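Local coordinates for protein endosialidase (Enterobacteria phage phi92, PDB 4HIZ) that probably cleaves alpha2,8- and alpha2,9-linked sialic acid polymers of bacterial capsules as a trimeric endo-acting phage hydrolase, at residues A[35-38]-A[39-42]; A[425-429]-A[430-434]; A[581-584]-A[585-589]. All coordinates share one frame; numbering follows the deposited sequence. Where two conformers were deposited one is given.

Interaction 1: residues A[35-38]-A[39-42]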
loop_
_atom_site.group_PDB
_atom_site.type_symbol
_atom_site.label_atom_id
_atom_site.label_comp_id
_atom_site.label_asym_id
_atom_site.label_seq_id
_atom_site.Cartn_x
_atom_site.Cartn_y
_atom_site.Cartn_z
ATOM N N PHE A 35 -17.775 -14.486 -37.657
ATOM C CA PHE A 35 -17.246 -15.475 -38.598
ATOM C C PHE A 35 -17.457 -16.871 -38.029
ATOM O O PHE A 35 -17.372 -17.046 -36.828
ATOM C CB PHE A 35 -15.740 -15.265 -38.779
ATOM C CG PHE A 35 -15.384 -13.904 -39.296
ATOM C CD1 PHE A 35 -15.431 -13.637 -40.659
ATOM C CD2 PHE A 35 -15.004 -12.901 -38.424
ATOM C CE1 PHE A 35 -15.117 -12.383 -41.145
ATOM C CE2 PHE A 35 -14.675 -11.626 -38.900
ATOM C CZ PHE A 35 -14.735 -11.370 -40.263
ATOM N N LYS A 36 -17.660 -17.864 -38.892
ATOM C CA LYS A 36 -17.690 -19.255 -38.457
ATOM C C LYS A 36 -16.348 -19.858 -38.821
ATOM O O LYS A 36 -15.945 -19.835 -39.978
ATOM C CB LYS A 36 -18.807 -20.025 -39.150
ATOM C CG LYS A 36 -20.150 -19.329 -39.021
ATOM C CD LYS A 36 -21.291 -20.321 -38.867
ATOM C CE LYS A 36 -22.630 -19.592 -38.748
ATOM N NZ LYS A 36 -22.549 -18.435 -37.793
ATOM N N VAL A 37 -15.641 -20.366 -37.830
ATOM C CA VAL A 37 -14.258 -20.734 -38.088
ATOM C C VAL A 37 -14.015 -22.178 -37.739
ATOM O O VAL A 37 -14.689 -22.764 -36.895
ATOM C CB VAL A 37 -13.257 -19.857 -37.313
ATOM C CG1 VAL A 37 -13.382 -18.393 -37.742
ATOM C CG2 VAL A 37 -13.447 -20.030 -35.780
ATOM N N THR A 38 -13.033 -22.755 -38.418
ATOM C CA THR A 38 -12.647 -24.133 -38.186
ATOM C C THR A 38 -11.736 -24.273 -36.950
ATOM O O THR A 38 -11.682 -25.322 -36.288
ATOM C CB THR A 38 -11.873 -24.637 -39.426
ATOM O OG1 THR A 38 -10.743 -23.771 -39.653
ATOM C CG2 THR A 38 -12.770 -24.610 -40.672
ATOM N N THR A 39 -11.009 -23.211 -36.658
ATOM C CA THR A 39 -10.094 -23.197 -35.530
ATOM C C THR A 39 -9.988 -21.749 -35.146
ATOM O O THR A 39 -10.204 -20.879 -36.010
ATOM C CB THR A 39 -8.714 -23.731 -35.944
ATOM O OG1 THR A 39 -7.825 -23.671 -34.824
ATOM C CG2 THR A 39 -8.118 -22.880 -37.043
ATOM N N LEU A 40 -9.672 -21.436 -33.887
ATOM C CA LEU A 40 -9.631 -20.002 -33.520
ATOM C C LEU A 40 -8.474 -19.310 -34.206
ATOM O O LEU A 40 -7.365 -19.858 -34.227
ATOM C CB LEU A 40 -9.556 -19.766 -31.999
ATOM C CG LEU A 40 -10.825 -20.217 -31.259
ATOM C CD1 LEU A 40 -10.669 -20.028 -29.760
ATOM C CD2 LEU A 40 -12.046 -19.438 -31.747
ATOM N N PRO A 41 -8.718 -18.102 -34.756
ATOM C CA PRO A 41 -7.653 -17.350 -35.412
ATOM C C PRO A 41 -6.872 -16.557 -34.364
ATOM O O PRO A 41 -7.045 -16.772 -33.163
ATOM C CB PRO A 41 -8.431 -16.409 -36.324
ATOM C CG PRO A 41 -9.656 -16.054 -35.502
ATOM C CD PRO A 41 -10.019 -17.381 -34.812
ATOM N N ASP A 42 -6.017 -15.656 -34.815
ATOM C CA ASP A 42 -5.279 -14.813 -33.897
ATOM C C ASP A 42 -6.224 -13.695 -33.436
ATOM O O ASP A 42 -6.260 -12.614 -34.020
ATOM C CB ASP A 42 -4.081 -14.229 -34.637
ATOM C CG ASP A 42 -3.084 -13.561 -33.705
ATOM O OD1 ASP A 42 -3.390 -13.381 -32.504
ATOM O OD2 ASP A 42 -1.990 -13.216 -34.194
#

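Interaction 2: residues A[425-429]-A[430-434]. With EDO (1,2-ethanediol), chain O.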
loop_
_atom_site.group_PDB
_atom_site.type_symbol
_atom_site.label_atom_id
_atom_site.label_comp_id
_atom_site.label_asym_id
_atom_site.label_seq_id
_atom_site.Cartn_x
_atom_site.Cartn_y
_atom_site.Cartn_z
ATOM N N LEU A 425 -15.211 -33.773 -18.816
ATOM C CA LEU A 425 -14.783 -34.124 -17.468
ATOM C C LEU A 425 -14.138 -32.954 -16.744
ATOM O O LEU A 425 -13.677 -31.987 -17.364
ATOM C CB LEU A 425 -13.792 -35.286 -17.512
ATOM C CG LEU A 425 -14.365 -36.554 -18.174
ATOM C CD1 LEU A 425 -13.355 -37.690 -18.133
ATOM C CD2 LEU A 425 -15.678 -36.975 -17.506
ATOM N N ASP A 426 -14.100 -33.033 -15.418
ATOM C CA ASP A 426 -13.439 -31.963 -14.667
ATOM C C ASP A 426 -11.945 -32.008 -15.031
ATOM O O ASP A 426 -11.357 -33.084 -15.315
ATOM C CB ASP A 426 -13.624 -32.152 -13.167
ATOM C CG ASP A 426 -15.051 -31.909 -12.714
ATOM O OD1 ASP A 426 -15.896 -31.428 -13.520
ATOM O OD2 ASP A 426 -15.325 -32.193 -11.528
ATOM N N ASN A 427 -11.326 -30.840 -15.026
ATOM C CA ASN A 427 -9.935 -30.667 -15.478
ATOM C C ASN A 427 -9.142 -29.944 -14.394
ATOM O O ASN A 427 -8.757 -28.771 -14.562
ATOM C CB ASN A 427 -9.941 -29.842 -16.766
ATOM C CG ASN A 427 -8.562 -29.661 -17.371
ATOM O OD1 ASN A 427 -7.656 -30.508 -17.186
ATOM N ND2 ASN A 427 -8.388 -28.560 -18.114
ATOM N N ARG A 428 -8.879 -30.626 -13.283
ATOM C CA ARG A 428 -8.273 -29.974 -12.129
ATOM C C ARG A 428 -6.821 -30.430 -11.989
ATOM O O ARG A 428 -6.343 -31.312 -12.748
ATOM C CB ARG A 428 -9.071 -30.324 -10.861
ATOM C CG ARG A 428 -10.559 -30.002 -10.996
ATOM C CD ARG A 428 -10.801 -28.447 -11.187
ATOM N NE ARG A 428 -12.211 -28.249 -11.547
ATOM C CZ ARG A 428 -13.198 -28.123 -10.661
ATOM N NH1 ARG A 428 -12.932 -28.041 -9.354
ATOM N NH2 ARG A 428 -14.454 -28.038 -11.082
ATOM N N TYR A 429 -6.124 -29.830 -11.018
ATOM C CA TYR A 429 -4.765 -30.258 -10.626
ATOM C C TYR A 429 -3.683 -29.822 -11.604
ATOM O O TYR A 429 -2.568 -30.337 -11.557
ATOM C CB TYR A 429 -4.695 -31.773 -10.358
ATOM C CG TYR A 429 -5.703 -32.267 -9.364
ATOM C CD1 TYR A 429 -5.623 -31.913 -8.012
ATOM C CD2 TYR A 429 -6.735 -33.101 -9.767
ATOM C CE1 TYR A 429 -6.533 -32.422 -7.072
ATOM C CE2 TYR A 429 -7.651 -33.600 -8.849
ATOM C CZ TYR A 429 -7.550 -33.251 -7.515
ATOM O OH TYR A 429 -8.450 -33.753 -6.602
ATOM N N LYS A 430 -4.009 -28.852 -12.464
ATOM C CA LYS A 430 -2.996 -28.175 -13.280
ATOM C C LYS A 430 -3.504 -26.779 -13.548
ATOM O O LYS A 430 -4.740 -26.542 -13.538
ATOM C CB LYS A 430 -2.775 -28.869 -14.622
ATOM C CG LYS A 430 -3.986 -28.869 -15.520
ATOM C CD LYS A 430 -3.710 -29.561 -16.824
ATOM C CE LYS A 430 -3.510 -31.032 -16.570
ATOM N NZ LYS A 430 -3.216 -31.816 -17.805
ATOM N N GLY A 431 -2.581 -25.841 -13.788
ATOM C CA GLY A 431 -3.022 -24.470 -14.049
ATOM C C GLY A 431 -3.708 -24.380 -15.407
ATOM O O GLY A 431 -3.243 -24.951 -16.392
ATOM N N THR A 432 -4.815 -23.638 -15.493
ATOM C CA THR A 432 -5.546 -23.530 -16.771
ATOM C C THR A 432 -6.177 -22.142 -16.872
ATOM O O THR A 432 -6.091 -21.354 -15.916
ATOM C CB THR A 432 -6.727 -24.550 -16.891
ATOM O OG1 THR A 432 -7.780 -24.155 -16.001
ATOM C CG2 THR A 432 -6.256 -25.988 -16.553
ATOM N N TYR A 433 -6.766 -21.841 -18.036
ATOM C CA TYR A 433 -7.428 -20.549 -18.265
ATOM C C TYR A 433 -8.928 -20.773 -18.507
ATOM O O TYR A 433 -9.385 -20.858 -19.662
ATOM C CB TYR A 433 -6.830 -19.893 -19.502
ATOM C CG TYR A 433 -5.408 -19.416 -19.349
ATOM C CD1 TYR A 433 -5.133 -18.184 -18.718
ATOM C CD2 TYR A 433 -4.349 -20.149 -19.871
ATOM C CE1 TYR A 433 -3.826 -17.684 -18.621
ATOM C CE2 TYR A 433 -3.032 -19.654 -19.779
ATOM C CZ TYR A 433 -2.791 -18.435 -19.140
ATOM O OH TYR A 433 -1.500 -17.934 -19.038
ATOM N N PRO A 434 -9.692 -20.892 -17.416
ATOM C CA PRO A 434 -11.152 -21.031 -17.584
ATOM C C PRO A 434 -11.796 -19.842 -18.282
ATOM O O PRO A 434 -11.453 -18.661 -18.033
ATOM C CB PRO A 434 -11.668 -21.166 -16.146
ATOM C CG PRO A 434 -10.531 -20.518 -15.264
ATOM C CD PRO A 434 -9.272 -20.890 -16.009
HETATM C C1 EDO O . -18.096 -28.730 -8.726
HETATM O O1 EDO O . -17.491 -29.394 -7.618
HETATM C C2 EDO O . -17.597 -27.304 -8.725
HETATM O O2 EDO O . -16.176 -27.351 -8.821
#

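Interaction 3: residues A[581-584]-A[585-589]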
loop_
_atom_site.group_PDB
_atom_site.type_symbol
_atom_site.label_atom_id
_atom_site.label_comp_id
_atom_site.label_asym_id
_atom_site.label_seq_id
_atom_site.Cartn_x
_atom_site.Cartn_y
_atom_site.Cartn_z
ATOM N N THR A 581 -1.123 18.250 20.093
ATOM C CA THR A 581 -1.412 18.128 21.525
ATOM C C THR A 581 -0.577 16.995 22.106
ATOM O O THR A 581 -0.573 15.878 21.577
ATOM C CB THR A 581 -2.907 17.862 21.781
ATOM O OG1 THR A 581 -3.652 18.990 21.287
ATOM C CG2 THR A 581 -3.168 17.734 23.298
ATOM N N GLN A 582 0.141 17.305 23.179
ATOM C CA GLN A 582 0.995 16.326 23.854
ATOM C C GLN A 582 0.348 15.880 25.170
ATOM O O GLN A 582 0.097 16.703 26.075
ATOM C CB GLN A 582 2.376 16.968 24.131
ATOM C CG GLN A 582 3.276 16.138 25.037
ATOM C CD GLN A 582 3.674 14.816 24.358
ATOM O OE1 GLN A 582 4.203 14.834 23.253
ATOM N NE2 GLN A 582 3.362 13.677 24.985
ATOM N N GLN A 583 0.090 14.586 25.284
ATOM C CA GLN A 583 -0.456 14.035 26.515
ATOM C C GLN A 583 0.535 14.107 27.662
ATOM O O GLN A 583 1.728 13.862 27.465
ATOM C CB GLN A 583 -0.827 12.546 26.329
ATOM C CG GLN A 583 -2.063 12.327 25.441
ATOM C CD GLN A 583 -3.320 13.083 25.961
ATOM O OE1 GLN A 583 -3.805 12.837 27.079
ATOM N NE2 GLN A 583 -3.847 13.999 25.140
ATOM N N SER A 584 0.031 14.409 28.865
ATOM C CA SER A 584 0.841 14.351 30.078
ATOM C C SER A 584 1.156 12.917 30.456
ATOM O O SER A 584 2.262 12.611 30.875
ATOM C CB SER A 584 0.106 15.008 31.251
ATOM O OG SER A 584 0.138 16.416 31.108
ATOM N N ALA A 585 0.162 12.041 30.348
ATOM C CA ALA A 585 0.359 10.619 30.630
ATOM C C ALA A 585 0.454 9.846 29.322
ATOM O O ALA A 585 -0.506 9.825 28.541
ATOM C CB ALA A 585 -0.815 10.092 31.463
ATOM N N VAL A 586 1.589 9.177 29.106
ATOM C CA VAL A 586 1.777 8.334 27.932
ATOM C C VAL A 586 1.635 6.891 28.370
ATOM O O VAL A 586 2.156 6.507 29.412
ATOM C CB VAL A 586 3.137 8.628 27.311
ATOM C CG1 VAL A 586 3.544 7.488 26.365
ATOM C CG2 VAL A 586 3.020 9.985 26.579
ATOM N N ARG A 587 0.903 6.091 27.601
ATOM C CA ARG A 587 0.432 4.793 28.107
ATOM C C ARG A 587 0.771 3.583 27.238
ATOM O O ARG A 587 0.524 3.580 26.022
ATOM C CB ARG A 587 -1.096 4.836 28.215
ATOM C CG ARG A 587 -1.609 5.981 29.081
ATOM C CD ARG A 587 -3.121 6.104 29.030
ATOM N NE ARG A 587 -3.593 6.929 30.131
ATOM C CZ ARG A 587 -3.850 8.226 30.061
ATOM N NH1 ARG A 587 -3.668 8.889 28.922
ATOM N NH2 ARG A 587 -4.293 8.858 31.149
ATOM N N VAL A 588 1.265 2.538 27.885
ATOM C CA VAL A 588 1.361 1.211 27.286
ATOM C C VAL A 588 0.493 0.321 28.164
ATOM O O VAL A 588 0.678 0.300 29.367
ATOM C CB VAL A 588 2.810 0.674 27.339
ATOM C CG1 VAL A 588 2.853 -0.799 26.867
ATOM C CG2 VAL A 588 3.705 1.559 26.461
ATOM N N LYS A 589 -0.472 -0.372 27.577
ATOM C CA LYS A 589 -1.338 -1.248 28.379
ATOM C C LYS A 589 -1.277 -2.659 27.836
ATOM O O LYS A 589 -1.144 -2.862 26.633
ATOM C CB LYS A 589 -2.800 -0.774 28.330
ATOM C CG LYS A 589 -2.967 0.679 28.747
ATOM C CD LYS A 589 -4.363 1.164 28.371
ATOM C CE LYS A 589 -4.567 2.626 28.708
ATOM N NZ LYS A 589 -5.970 3.044 28.398
HETATM O O HOH W 1 -2.616 12.793 29.779
#

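Interaction 1: residues A[35-38]-A[39-42]
Val37 and Thr39 meet where a short edge strand gives way to a loop. The polar groups at this corner lie close without bonding to one another. The backbone O of Thr39 rests against the side of Val37, 3.4 Å from Val37 CG2 and nearly as close to its CB, a van der Waals contact in which the methyl brushes the carbonyl. Thr38 OG1 stands 3.1 Å from Thr39 N, but the angle is too poor for a hydrogen bond. Thr39 N is buried by the turn and has no hydrogen-bond partner in the model. The two threonine side chains run at a slant to each other, with Thr38 OG1 3.8 Å from the methyl CG2 of Thr39.

The apolar part gathers on Val37, whose CB points into the turn. With CG1 opposite the carbonyl carbon (chi1 -62°), the second methyl is set between the backbone N and that carbon. From there Val37 CG2 meets the branch methyl CD2 of Leu40 at 4.3 Å and the ring carbon CD of Pro41 at 4.4 Å. Both are loose touches that together form a thin apolar patch.

The change of direction comes from the backbone of Thr38, whose psi of -28° breaks the extended path between Val37 and Thr39. The loop then leads to Asp42, which forms a salt bridge to Lys523 of the second subunit.

Strand 33-36 is an outermost strand of its sheet within this chain and runs parallel to strand 49-53. Backbone bonds join Phe35 and Val37 to that neighbour, and the patch continues onto it: Val37 and Pro41 pack on Phe51, while Val37 and Leu40 pack on Tyr53.

Interaction 2: residues A[425-429]-A[430-434]
The O2 hydroxyl of a bound ethanediol, probably from the crystallisation liquor, takes a 2.9 Å hydrogen bond from Arg428 NH2, fairly straight at 159°. Arg428 NH1 is a weak second donor to O2 at 3.4 Å, and it also bonds Val468 O. The diol meets the guanidinium at its edge, near its plane. The firmer partner of Arg428 is Glu419, which takes a salt bridge from NE and a hydrogen bond from the backbone N of Asn427, and so ties two successive residues to one carboxylate.

Asn427 reaches across the turn. With CG opposite its backbone N (chi1 -177°), the amide extends to the returning chain, where ND2 lies 3.7 Å from the methyl CG2 of Thr432 and the two side chains lie antiparallel, side by side. Its OD1 touches Lys430 CD at 4.1 Å, the lysine side chain passing roughly perpendicular to the amide arm. Both are van der Waals touches of an amide on aliphatic carbon; the polar grip comes from Phe417 O, which accepts a bond from Asn427 ND2, and from Ser416 OG, which bonds both Asn427 O and Thr432 OG1.

Tyr429 turns the backbone with a positive phi of 76°. Its ring makes a cation-pi contact with Arg187 of the second subunit, and its side chain is about 10 Å from a bound N-acetylneuraminic acid.

All this belongs to the loop of the catalytic beta propeller that joins strand 407-413 to strand 435-442, antiparallel neighbours in one sheet.

Interaction 3: residues A[581-584]-A[585-589]
Gln582 bends forward so that NE2 lies 4.0 Å from Val586 CG2, the two side chains meeting at a slant. The bend at chi2 (66°) also lets NE2 reach the next residue: the bond from Gln582 NE2 to Gln583 O is 3.0 Å long, nearly straight at 168°, and falls on a lone pair in the carbonyl plane. Thr574 O accepts a second hydrogen bond from NE2, which should fix the rotation of the amide.

Gln583 points its CB toward the strand, 3.5 Å from Ala585 O. Its bent chain carries OE1 to a water that donates to it at 3.0 Å. The same water accepts a bond from the backbone N of Ala585 at 2.9 Å, bridging loop and strand. Gln583 OE1 also lies near the guanidinium edge of Arg587, 4.4 Å from NH1, while Ala585 CB sits 3.6 Å above one guanidinium face, offset toward the rim.

Ser584 makes the corner with helix-like backbone angles. Its OG is held from outside, by Lys604 of the second subunit and Asp593 of the third.

Residues 585-589 of strand 585-590 pair in parallel with a strand of the third subunit, and Val588 and Lys589 with one of the second. Sheet shared in this way among three chains is characteristic of the interwoven, triple-stranded beta-helical stalks of phage tailspikes, consistent with this C-terminal region.

In the fold
The three local contacts follow one another along the chain without overlap, in three parts of the protein: the N-terminal extension, the catalytic beta propeller and the C-terminal region. Interactions 1 and 2 have centres 23 Å apart and nearest atoms about 10 Å apart, without touching; both flank strands of one mixed sheet, in which strand 33-36 is an outer member and strands 407-413 and 435-442 lie farther across. Interaction 3 sits on the other side of the chain's centre, about 71 Å from interaction 1 and 57 Å from interaction 2, centre to centre. All three touch the second subunit, and interaction 3 also meets the third, consistent with subunit contacts at widely separated places.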